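Local coordinates for penicillin-binding protein 1A (Mycobacterium tuberculosis, PDB 5CXW), which cross-links peptidoglycan peptides through the penicillin-sensitive transpeptidase domain described here, and also builds glycan strands through a separate transglycosylase domain, at residues A63-D68 and G72-Y77; L104-E109 and A170-Q175; P313-A318 and D353-G358. One frame throughout, in Å; residues are numbered along the deposited sequence.

Two of the three contacts are close neighbours, and the third lies in another part of the transpeptidase domain. Interactions 1 and 3 have centres about 10 Å apart and meet in the five-stranded antiparallel sheet, where strands 60-67 and 315-323 are adjacent; Ser66 OG and Thr317 OG1, 2.8 Å apart, are probably hydrogen-bonded. Interaction 2 joins helices 100-109 and 165-176, its centre about 23 Å from interaction 1, across the chain's centre, and about 25 Å from interaction 3. Along the chain the contacts come in series, 1, 2, 3. The helical part is thus inserted between sheet strands, as in the penicillin-recognising fold, whose active site lies between the two parts.

Interaction 1 (A63-D68 and G72-Y77); sequences AVVSID and GAVRAY
Val65 and Tyr77 lie side by side at the apolar centre of a beta hairpin, pointing the same way from strands 60-67 and 74-78, with Val65 CG2 3.8 Å from Tyr77 CD1. Val74 continues this face: its CG2 approaches Ile67 CG1 to 4.2 Å, and helix 211-222 packs on Val65 and Ile67. On the other face Ser66 and Ala76 pair, two small residues, with Ser66 OG 3.6 Å from Ala76 CB and its hydroxyl turned to Thr317.

The backbone between these faces holds a classic beta bulge, in which Arg75 and Ala76 both stand opposite Ser66. Ser66 N donates to Ala76 O at 2.9 Å, whereas Ser66 O accepts two bonds, from Arg75 N at 2.8 Å and from Ala76 N at 3.3 Å, both from the same face of its carbonyl plane. The extra residue shifts the register by one before Asp68 N bonds to Ala73 O and Gly72 N to Asp68 O.

The polar edge belongs to Asp68 and Arg75. A bend at chi2 (-58°) brings the arginine back alongside the aspartate, and Ala73 CB sits over the centre of its guanidinium. A water accepts from Arg75 NE and donates weakly to Asp68 OD2, while Arg75 NH1 bonds to Thr36 O. With the carboxylate and guanidinium planes 45° apart, Arg75 NH2 forms a salt bridge with Asp68 OD2, 2.9 Å away, on the anti lone pair of that oxygen.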
ATOM      1  N   ALA A  63      -4.087   8.230  -7.032  1.00 14.42           N
ATOM      2  CA  ALA A  63      -3.834   8.642  -5.669  1.00 13.99           C
ATOM      3  C   ALA A  63      -2.461   8.149  -5.231  1.00 13.28           C
ATOM      4  O   ALA A  63      -2.061   7.024  -5.616  1.00 12.65           O
ATOM      5  CB  ALA A  63      -4.908   8.098  -4.754  1.00 13.95           C
ATOM      6  N   VAL A  64      -1.747   8.985  -4.456  1.00 13.12           N
ATOM      7  CA  VAL A  64      -0.397   8.679  -3.978  1.00 12.88           C
ATOM      8  C   VAL A  64      -0.287   9.087  -2.518  1.00 12.67           C
ATOM      9  O   VAL A  64      -0.647  10.203  -2.142  1.00 12.94           O
ATOM     10  CB  VAL A  64       0.666   9.484  -4.735  1.00 13.27           C
ATOM     11  CG1 VAL A  64       2.071   9.076  -4.319  1.00 13.30           C
ATOM     12  CG2 VAL A  64       0.529   9.331  -6.246  1.00 13.79           C
ATOM     13  N   VAL A  65       0.171   8.189  -1.671  1.00 12.33           N
ATOM     14  CA  VAL A  65       0.483   8.515  -0.278  1.00 12.35           C
ATOM     15  C   VAL A  65       1.860   7.980   0.076  1.00 12.42           C
ATOM     16  O   VAL A  65       2.156   6.810  -0.204  1.00 11.68           O
ATOM     17  CB  VAL A  65      -0.558   7.913   0.679  1.00 12.53           C
ATOM     18  CG1 VAL A  65      -0.223   8.315   2.128  1.00 12.71           C
ATOM     19  CG2 VAL A  65      -1.931   8.407   0.310  1.00 12.88           C
ATOM     20  N   SER A  66       2.720   8.856   0.640  1.00 12.60           N
ATOM     21  CA  SER A  66       4.025   8.478   1.073  1.00 12.86           C
ATOM     22  C   SER A  66       4.132   8.725   2.575  1.00 12.90           C
ATOM     23  O   SER A  66       3.801   9.874   3.039  1.00 13.50           O
ATOM     24  CB  SER A  66       5.080   9.332   0.380  1.00 13.46           C
ATOM     25  OG  SER A  66       5.052   9.161  -1.040  1.00 14.66           O
ATOM     26  N   ILE A  67       4.588   7.709   3.302  1.00 12.50           N
ATOM     27  CA  ILE A  67       4.725   7.761   4.752  1.00 12.85           C
ATOM     28  C   ILE A  67       6.156   7.437   5.188  1.00 12.97           C
ATOM     29  O   ILE A  67       6.817   6.540   4.625  1.00 12.91           O
ATOM     30  CB  ILE A  67       3.743   6.758   5.374  1.00 13.05           C
ATOM     31  CG1 ILE A  67       2.316   7.362   5.259  1.00 13.81           C
ATOM     32  CG2 ILE A  67       4.038   6.510   6.855  1.00 13.01           C
ATOM     33  CD1 ILE A  67       1.211   6.435   5.607  1.00 14.65           C
ATOM     34  N   ASP A  68       6.644   8.199   6.164  1.00 13.21           N
ATOM     35  CA  ASP A  68       7.914   7.957   6.824  1.00 13.38           C
ATOM     36  C   ASP A  68       7.804   6.766   7.795  1.00 13.30           C
ATOM     37  O   ASP A  68       7.126   6.858   8.818  1.00 13.17           O
ATOM     38  CB  ASP A  68       8.323   9.221   7.564  1.00 14.05           C
ATOM     39  CG  ASP A  68       9.705   9.138   8.183  1.00 14.85           C
ATOM     40  OD1 ASP A  68      10.296   8.042   8.258  1.00 14.84           O
ATOM     41  OD2 ASP A  68      10.169  10.249   8.592  1.00 15.93           O
ATOM     42  N   GLY A  72       5.551   7.433  11.072  1.00 14.20           N
ATOM     43  CA  GLY A  72       4.137   7.539  10.623  1.00 14.05           C
ATOM     44  C   GLY A  72       3.788   8.839   9.953  1.00 13.65           C
ATOM     45  O   GLY A  72       2.634   9.031   9.532  1.00 13.78           O
ATOM     46  N   ALA A  73       4.753   9.752   9.816  1.00 13.52           N
ATOM     47  CA  ALA A  73       4.493  11.081   9.219  1.00 13.69           C
ATOM     48  C   ALA A  73       4.132  10.968   7.749  1.00 13.19           C
ATOM     49  O   ALA A  73       4.776  10.248   6.997  1.00 13.10           O
ATOM     50  CB  ALA A  73       5.714  11.963   9.413  1.00 14.05           C
ATOM     51  N   VAL A  74       3.075  11.654   7.346  1.00 13.36           N
ATOM     52  CA  VAL A  74       2.707  11.708   5.956  1.00 13.69           C
ATOM     53  C   VAL A  74       3.566  12.745   5.236  1.00 13.90           C
ATOM     54  O   VAL A  74       3.474  13.971   5.483  1.00 14.92           O
ATOM     55  CB  VAL A  74       1.203  11.953   5.745  1.00 13.70           C
ATOM     56  CG1 VAL A  74       0.926  12.066   4.199  1.00 14.07           C
ATOM     57  CG2 VAL A  74       0.338  10.914   6.415  1.00 13.72           C
ATOM     58  N   ARG A  75       4.400  12.263   4.319  1.00 13.69           N
ATOM     59  CA  ARG A  75       5.334  13.084   3.577  1.00 14.01           C
ATOM     60  C   ARG A  75       4.822  13.593   2.245  1.00 14.32           C
ATOM     61  O   ARG A  75       5.306  14.628   1.736  1.00 15.00           O
ATOM     62  CB  ARG A  75       6.651  12.358   3.340  1.00 14.06           C
ATOM     63  CG  ARG A  75       7.337  11.916   4.615  1.00 14.30           C
ATOM     64  CD  ARG A  75       7.602  13.118   5.505  1.00 15.23           C
ATOM     65  NE  ARG A  75       8.472  12.751   6.630  1.00 15.15           N
ATOM     66  CZ  ARG A  75       8.503  13.410   7.812  1.00 15.84           C
ATOM     67  NH1 ARG A  75       7.748  14.495   8.048  1.00 15.94           N
ATOM     68  NH2 ARG A  75       9.329  12.994   8.787  1.00 15.71           N
ATOM     69  N   ALA A  76       3.948  12.819   1.603  1.00 14.05           N
ATOM     70  CA  ALA A  76       3.361  13.222   0.349  1.00 14.37           C
ATOM     71  C   ALA A  76       1.955  12.645   0.304  1.00 13.90           C
ATOM     72  O   ALA A  76       1.718  11.544   0.760  1.00 13.71           O
ATOM     73  CB  ALA A  76       4.157  12.685  -0.832  1.00 14.48           C
ATOM     74  N   TYR A  77       1.049  13.400  -0.272  1.00 14.61           N
ATOM     75  CA  TYR A  77      -0.378  13.039  -0.279  1.00 14.81           C
ATOM     76  C   TYR A  77      -1.060  13.732  -1.453  1.00 15.67           C
ATOM     77  O   TYR A  77      -1.213  14.987  -1.470  1.00 16.64           O
ATOM     78  CB  TYR A  77      -1.032  13.498   1.040  1.00 15.05           C
ATOM     79  CG  TYR A  77      -2.450  13.028   1.272  1.00 14.71           C
ATOM     80  CD1 TYR A  77      -2.697  11.806   1.871  1.00 14.39           C
ATOM     81  CD2 TYR A  77      -3.551  13.805   0.873  1.00 15.51           C
ATOM     82  CE1 TYR A  77      -3.976  11.361   2.115  1.00 14.57           C
ATOM     83  CE2 TYR A  77      -4.830  13.373   1.114  1.00 15.75           C
ATOM     84  CZ  TYR A  77      -5.032  12.144   1.745  1.00 15.30           C
ATOM     85  OH  TYR A  77      -6.288  11.746   1.973  1.00 15.84           O
TER
HETATM   86  O   HOH W   1      10.835  11.565   5.676  1.00 22.46           O

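Interaction 2 (L104-E109 and A170-Q175); sequences LVAALE and ADAAHQ
Ala172 carries this helix-helix contact: its methyl meets Val105 and Ala106 on consecutive positions of helix 100-109. Ala172 CB lies 3.9 Å from Val105 CG1 and, roughly at right angles to that, 4.0 Å from Ala106 CB; between them it comes within 3.9 Å of Ala106 N, so that it rests on backbone as well as on side chains. Such small residues let the helices come close; the axes of the two short segments pass 8.5 Å apart and cross steeply, at 105°. The steep angle keeps the touching patch short, and the CA atoms of Ala106 and Ala172 are only 5.5 Å apart there.

With CG1 anti to its backbone N (chi1 173°), Val105 sets that branch against the Ala172 methyl, and its side chain also packs on Val266 of helix 260-270. One turn farther along, Glu109 leaves the apolar patch on an extended chain and faces Gln175 without bonding to it directly. Glu109 OE1 and Gln175 OE1 are both acceptors and stay 4.1 Å apart. A water can donate to both, though Gln175 has two conformers and the bridge is therefore doubtful.

Helix 100-109 begins just after Ser97, which by similarity forms the acyl-ester intermediate. Its crossing with helix 165-176 belongs to the helical part of the penicillin-recognising fold, shared by transpeptidases and serine beta-lactamases.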
ATOM      1  N   LEU A 104       1.537 -13.393   3.230  1.00  9.35           N
ATOM      2  CA  LEU A 104       2.918 -13.799   3.518  1.00  9.12           C
ATOM      3  C   LEU A 104       3.341 -13.477   4.939  1.00  8.87           C
ATOM      4  O   LEU A 104       3.959 -14.308   5.640  1.00  8.43           O
ATOM      5  CB  LEU A 104       3.841 -13.157   2.504  1.00  9.46           C
ATOM      6  CG  LEU A 104       5.304 -13.576   2.579  1.00  9.67           C
ATOM      7  CD1 LEU A 104       5.554 -15.058   2.512  1.00 10.18           C
ATOM      8  CD2 LEU A 104       6.109 -12.879   1.507  1.00  9.94           C
ATOM      9  N   VAL A 105       2.927 -12.298   5.422  1.00  8.34           N
ATOM     10  CA  VAL A 105       3.107 -11.998   6.826  1.00  8.75           C
ATOM     11  C   VAL A 105       2.516 -13.089   7.692  1.00  9.07           C
ATOM     12  O   VAL A 105       3.170 -13.610   8.619  1.00  9.81           O
ATOM     13  CB  VAL A 105       2.504 -10.629   7.258  1.00  8.53           C
ATOM     14  CG1 VAL A 105       2.580 -10.450   8.740  1.00  8.89           C
ATOM     15  CG2 VAL A 105       3.246  -9.462   6.591  1.00  8.76           C
ATOM     16  N   ALA A 106       1.257 -13.405   7.437  1.00  9.45           N
ATOM     17  CA  ALA A 106       0.551 -14.394   8.243  1.00  9.61           C
ATOM     18  C   ALA A 106       1.265 -15.758   8.247  1.00  9.95           C
ATOM     19  O   ALA A 106       1.357 -16.417   9.292  1.00 10.47           O
ATOM     20  CB  ALA A 106      -0.855 -14.607   7.725  1.00  9.93           C
ATOM     21  N   ALA A 107       1.730 -16.157   7.069  1.00 10.04           N
ATOM     22  CA  ALA A 107       2.409 -17.410   6.917  1.00 10.41           C
ATOM     23  C   ALA A 107       3.684 -17.443   7.754  1.00 10.68           C
ATOM     24  O   ALA A 107       3.982 -18.403   8.506  1.00 10.79           O
ATOM     25  CB  ALA A 107       2.731 -17.653   5.462  1.00 10.39           C
ATOM     26  N   LEU A 108       4.506 -16.421   7.591  1.00 10.27           N
ATOM     27  CA  LEU A 108       5.775 -16.356   8.278  1.00 11.08           C
ATOM     28  C   LEU A 108       5.551 -16.369   9.792  1.00 11.46           C
ATOM     29  O   LEU A 108       6.313 -16.991  10.524  1.00 11.41           O
ATOM     30  CB  LEU A 108       6.545 -15.108   7.856  1.00 11.48           C
ATOM     31  CG  LEU A 108       7.099 -15.165   6.437  1.00 11.95           C
ATOM     32  CD1 LEU A 108       7.354 -13.759   5.922  1.00 12.29           C
ATOM     33  CD2 LEU A 108       8.380 -15.895   6.416  1.00 13.11           C
ATOM     34  N   GLU A 109       4.483 -15.721  10.252  1.00 11.19           N
ATOM     35  CA  GLU A 109       4.164 -15.682  11.681  1.00 12.21           C
ATOM     36  C   GLU A 109       3.823 -17.106  12.235  1.00 12.58           C
ATOM     37  O   GLU A 109       3.870 -17.353  13.470  1.00 13.46           O
ATOM     38  CB  GLU A 109       3.059 -14.686  11.906  1.00 12.69           C
ATOM     39  CG  GLU A 109       3.562 -13.256  11.842  1.00 13.41           C
ATOM     40  CD  GLU A 109       2.510 -12.218  12.103  1.00 15.37           C
ATOM     41  OE1 GLU A 109       1.332 -12.574  12.086  1.00 17.83           O
ATOM     42  OE2 GLU A 109       2.881 -11.040  12.317  1.00 16.37           O
ATOM     43  N   ALA A 170      -6.514 -11.391   7.262  1.00 10.49           N
ATOM     44  CA  ALA A 170      -7.106 -10.168   7.797  1.00 10.91           C
ATOM     45  C   ALA A 170      -6.402  -9.726   9.074  1.00 10.96           C
ATOM     46  O   ALA A 170      -6.152  -8.529   9.261  1.00 11.01           O
ATOM     47  CB  ALA A 170      -8.574 -10.364   8.122  1.00 11.58           C
ATOM     48  N   ASP A 171      -6.135 -10.665   9.964  1.00 11.04           N
ATOM     49  CA  ASP A 171      -5.429 -10.356  11.209  1.00 11.68           C
ATOM     50  C   ASP A 171      -4.073  -9.716  10.932  1.00 10.78           C
ATOM     51  O   ASP A 171      -3.711  -8.716  11.547  1.00 10.97           O
ATOM     52  CB  ASP A 171      -5.253 -11.610  12.078  1.00 12.56           C
ATOM     53  CG  ASP A 171      -6.560 -12.130  12.655  1.00 14.58           C
ATOM     54  OD1 ASP A 171      -7.659 -11.478  12.552  1.00 14.77           O
ATOM     55  OD2 ASP A 171      -6.539 -13.243  13.245  1.00 15.80           O
ATOM     56  N   ALA A 172      -3.302 -10.339  10.053  1.00 10.00           N
ATOM     57  CA  ALA A 172      -2.003  -9.774   9.688  1.00  9.89           C
ATOM     58  C   ALA A 172      -2.084  -8.376   9.090  1.00 10.14           C
ATOM     59  O   ALA A 172      -1.267  -7.463   9.420  1.00 10.18           O
ATOM     60  CB  ALA A 172      -1.277 -10.714   8.729  1.00  9.56           C
ATOM     61  N   ALA A 173      -3.075  -8.175   8.209  1.00  9.88           N
ATOM     62  CA  ALA A 173      -3.226  -6.905   7.541  1.00  9.96           C
ATOM     63  C   ALA A 173      -3.616  -5.839   8.537  1.00 10.43           C
ATOM     64  O   ALA A 173      -3.045  -4.755   8.593  1.00 10.11           O
ATOM     65  CB  ALA A 173      -4.311  -7.035   6.488  1.00 10.09           C
ATOM     66  N   HIS A 174      -4.601  -6.159   9.383  1.00 10.76           N
ATOM     67  CA  HIS A 174      -4.954  -5.238  10.455  1.00 11.52           C
ATOM     68  C   HIS A 174      -3.796  -4.911  11.405  1.00 12.19           C
ATOM     69  O   HIS A 174      -3.588  -3.731  11.736  1.00 12.16           O
ATOM     70  CB  HIS A 174      -6.142  -5.776  11.242  1.00 12.08           C
ATOM     71  CG  HIS A 174      -7.434  -5.659  10.496  1.00 12.19           C
ATOM     72  ND1 HIS A 174      -8.404  -6.621  10.599  1.00 13.07           N
ATOM     73  CD2 HIS A 174      -7.974  -4.655   9.761  1.00 12.47           C
ATOM     74  CE1 HIS A 174      -9.460  -6.255   9.893  1.00 13.31           C
ATOM     75  NE2 HIS A 174      -9.237  -5.047   9.402  1.00 12.90           N
ATOM     76  N   GLN A 175      -3.040  -5.905  11.783  0.50 12.17           N
ATOM     77  CA  GLN A 175      -1.890  -5.712  12.672  0.50 12.79           C
ATOM     78  C   GLN A 175      -0.810  -4.852  12.011  0.50 12.13           C
ATOM     79  O   GLN A 175      -0.202  -4.032  12.668  0.50 11.97           O
ATOM     80  CB  GLN A 175      -1.369  -7.074  13.115  0.50 13.66           C
ATOM     81  CG  GLN A 175      -2.337  -7.761  14.109  0.50 14.86           C
ATOM     82  CD  GLN A 175      -2.039  -9.230  14.281  0.50 15.45           C
ATOM     83  OE1 GLN A 175      -1.076  -9.702  13.733  0.50 15.91           O
ATOM     84  NE2 GLN A 175      -2.877  -9.966  15.043  0.50 16.86           N
TER
HETATM   85  O   HOH W   2      -1.196 -11.836  12.371  1.00 18.60           O
HETATM   86  O   HOH W   3       1.218  -9.197  13.093  1.00 23.15           O

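Interaction 3 (P313-A318 and D353-G358); sequences PSLSTA and DGALKG
Ala355 is the first residue of 353-358 to touch the strand: Ala355 CB lies 3.6 Å from Leu315 CD2. Here helix 343-356 nears its C-terminal end and packs against strand 315-323 at Leu315, next to the hairpin strand 60-67. The preceding helix turn has already met the strand, where Met352 packs on both Leu315 and Thr317. The helix thus covers one face of the central antiparallel sheet of the penicillin-recognising fold, while helix 211-222 packs on Ser316 and Ala318 from the other. Leu315 reaches out to the helix with CG anti to the backbone N (chi1 -160°); one branch, CD2, takes the alanine, while the other, CD1, packs on Ile67 O.

Leu356 follows directly and engages the same leucine nearer its root: Leu356 CD2 lies 4.1 Å from Leu315 CB. Its CG stands anti to the carbonyl carbon; chi2 near 180° carries CD1 straight on, and the other branch, CD2, turns toward Leu315. Leu356 also touches Thr312, just before Pro313 on the neighbouring strand, and so packs where the two strands turn into each other. After Leu356 the chain moves off from the sheet.

No hydrogen bond crosses between 313-318 and 353-358. Three aliphatic side chains make the contact, so across these two segments it rests on shape and on burial of carbon surface, with nothing directional to fix it.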
ATOM      1  N   PRO A 313      13.713   1.830   3.632  1.00 12.19           N
ATOM      2  CA  PRO A 313      13.528   1.983   5.084  1.00 12.73           C
ATOM      3  C   PRO A 313      13.062   3.386   5.523  1.00 13.53           C
ATOM      4  O   PRO A 313      12.569   3.562   6.654  1.00 13.99           O
ATOM      5  CB  PRO A 313      14.932   1.656   5.636  1.00 13.00           C
ATOM      6  CG  PRO A 313      15.531   0.769   4.570  1.00 12.82           C
ATOM      7  CD  PRO A 313      15.051   1.319   3.286  1.00 12.35           C
ATOM      8  N   SER A 314      13.194   4.378   4.650  1.00 13.93           N
ATOM      9  CA  SER A 314      12.906   5.775   4.969  1.00 14.24           C
ATOM     10  C   SER A 314      11.649   6.341   4.281  1.00 13.69           C
ATOM     11  O   SER A 314      11.289   7.460   4.556  1.00 14.21           O
ATOM     12  CB  SER A 314      14.138   6.617   4.673  1.00 15.54           C
ATOM     13  OG  SER A 314      15.179   6.296   5.608  1.00 16.28           O
ATOM     14  N   LEU A 315      10.973   5.577   3.420  1.00 13.04           N
ATOM     15  CA  LEU A 315       9.789   6.060   2.742  1.00 12.56           C
ATOM     16  C   LEU A 315       8.988   4.926   2.157  1.00 11.65           C
ATOM     17  O   LEU A 315       9.518   4.059   1.491  1.00 10.85           O
ATOM     18  CB  LEU A 315      10.104   7.100   1.659  1.00 13.33           C
ATOM     19  CG  LEU A 315       8.909   7.971   1.274  1.00 13.75           C
ATOM     20  CD1 LEU A 315       8.498   8.909   2.411  1.00 14.03           C
ATOM     21  CD2 LEU A 315       9.360   8.804   0.078  1.00 14.62           C
ATOM     22  N   SER A 316       7.690   4.922   2.481  1.00 11.04           N
ATOM     23  CA  SER A 316       6.747   3.946   1.931  1.00 10.68           C
ATOM     24  C   SER A 316       5.705   4.639   1.136  1.00 10.84           C
ATOM     25  O   SER A 316       5.021   5.538   1.646  1.00 11.45           O
ATOM     26  CB  SER A 316       6.050   3.177   3.076  1.00 10.76           C
ATOM     27  OG  SER A 316       5.052   2.300   2.507  1.00 10.65           O
ATOM     28  N   THR A 317       5.579   4.267  -0.136  1.00 10.76           N
ATOM     29  CA  THR A 317       4.664   4.951  -1.039  1.00 10.89           C
ATOM     30  C   THR A 317       3.698   3.943  -1.706  1.00 10.54           C
ATOM     31  O   THR A 317       4.116   2.902  -2.248  1.00 10.22           O
ATOM     32  CB  THR A 317       5.420   5.742  -2.127  1.00 11.04           C
ATOM     33  OG1 THR A 317       6.268   6.730  -1.504  1.00 11.45           O
ATOM     34  CG2 THR A 317       4.424   6.468  -3.066  1.00 11.23           C
ATOM     35  N   ALA A 318       2.406   4.272  -1.634  1.00 10.67           N
ATOM     36  CA  ALA A 318       1.370   3.539  -2.300  1.00 10.44           C
ATOM     37  C   ALA A 318       0.787   4.405  -3.443  1.00 10.74           C
ATOM     38  O   ALA A 318       0.515   5.581  -3.267  1.00 11.61           O
ATOM     39  CB  ALA A 318       0.242   3.209  -1.325  1.00 10.39           C
ATOM     40  N   ASP A 353      11.905   8.305  -6.397  1.00 15.69           N
ATOM     41  CA  ASP A 353      13.190   8.851  -6.877  1.00 16.45           C
ATOM     42  C   ASP A 353      13.274  10.350  -6.504  1.00 17.31           C
ATOM     43  O   ASP A 353      14.275  10.838  -5.961  1.00 18.33           O
ATOM     44  CB  ASP A 353      13.325   8.683  -8.402  1.00 17.49           C
ATOM     45  CG  ASP A 353      13.674   7.252  -8.834  1.00 17.39           C
ATOM     46  OD1 ASP A 353      14.183   6.469  -7.982  1.00 17.37           O
ATOM     47  OD2 ASP A 353      13.547   6.977 -10.046  1.00 17.37           O
ATOM     48  N   GLY A 354      12.203  11.086  -6.799  1.00 17.17           N
ATOM     49  CA  GLY A 354      12.153  12.488  -6.456  1.00 17.33           C
ATOM     50  C   GLY A 354      12.209  12.804  -4.971  1.00 16.80           C
ATOM     51  O   GLY A 354      12.880  13.760  -4.552  1.00 17.07           O
ATOM     52  N   ALA A 355      11.439  12.054  -4.175  1.00 15.77           N
ATOM     53  CA  ALA A 355      11.349  12.305  -2.758  1.00 15.65           C
ATOM     54  C   ALA A 355      12.646  11.994  -2.066  1.00 16.02           C
ATOM     55  O   ALA A 355      12.988  12.672  -1.089  1.00 15.89           O
ATOM     56  CB  ALA A 355      10.227  11.467  -2.153  1.00 15.29           C
ATOM     57  N   LEU A 356      13.393  11.011  -2.563  1.00 16.06           N
ATOM     58  CA  LEU A 356      14.615  10.532  -1.917  1.00 16.74           C
ATOM     59  C   LEU A 356      15.912  11.094  -2.556  1.00 17.96           C
ATOM     60  O   LEU A 356      17.017  10.837  -2.048  1.00 17.76           O
ATOM     61  CB  LEU A 356      14.658   9.021  -1.998  1.00 16.76           C
ATOM     62  CG  LEU A 356      13.505   8.342  -1.256  1.00 16.47           C
ATOM     63  CD1 LEU A 356      13.637   6.847  -1.382  1.00 16.27           C
ATOM     64  CD2 LEU A 356      13.572   8.749   0.200  1.00 16.96           C
ATOM     65  N   LYS A 357      15.755  11.865  -3.631  1.00 19.02           N
ATOM     66  CA  LYS A 357      16.878  12.489  -4.309  1.00 21.00           C
ATOM     67  C   LYS A 357      17.728  13.272  -3.293  1.00 21.45           C
ATOM     68  O   LYS A 357      17.218  14.014  -2.481  1.00 21.08           O
ATOM     69  CB  LYS A 357      16.406  13.430  -5.407  1.00 22.33           C
ATOM     70  CG  LYS A 357      17.563  13.930  -6.246  1.00 24.97           C
ATOM     71  CD  LYS A 357      17.051  14.769  -7.385  1.00 26.70           C
ATOM     72  CE  LYS A 357      18.201  15.100  -8.276  1.00 29.40           C
ATOM     73  NZ  LYS A 357      17.740  15.967  -9.398  1.00 31.70           N
ATOM     74  N   GLY A 358      19.035  13.042  -3.345  1.00 22.34           N
ATOM     75  CA  GLY A 358      19.978  13.695  -2.470  1.00 22.84           C
ATOM     76  C   GLY A 358      20.210  12.961  -1.166  1.00 22.78           C
ATOM     77  O   GLY A 358      21.003  13.434  -0.352  1.00 23.38           O
TER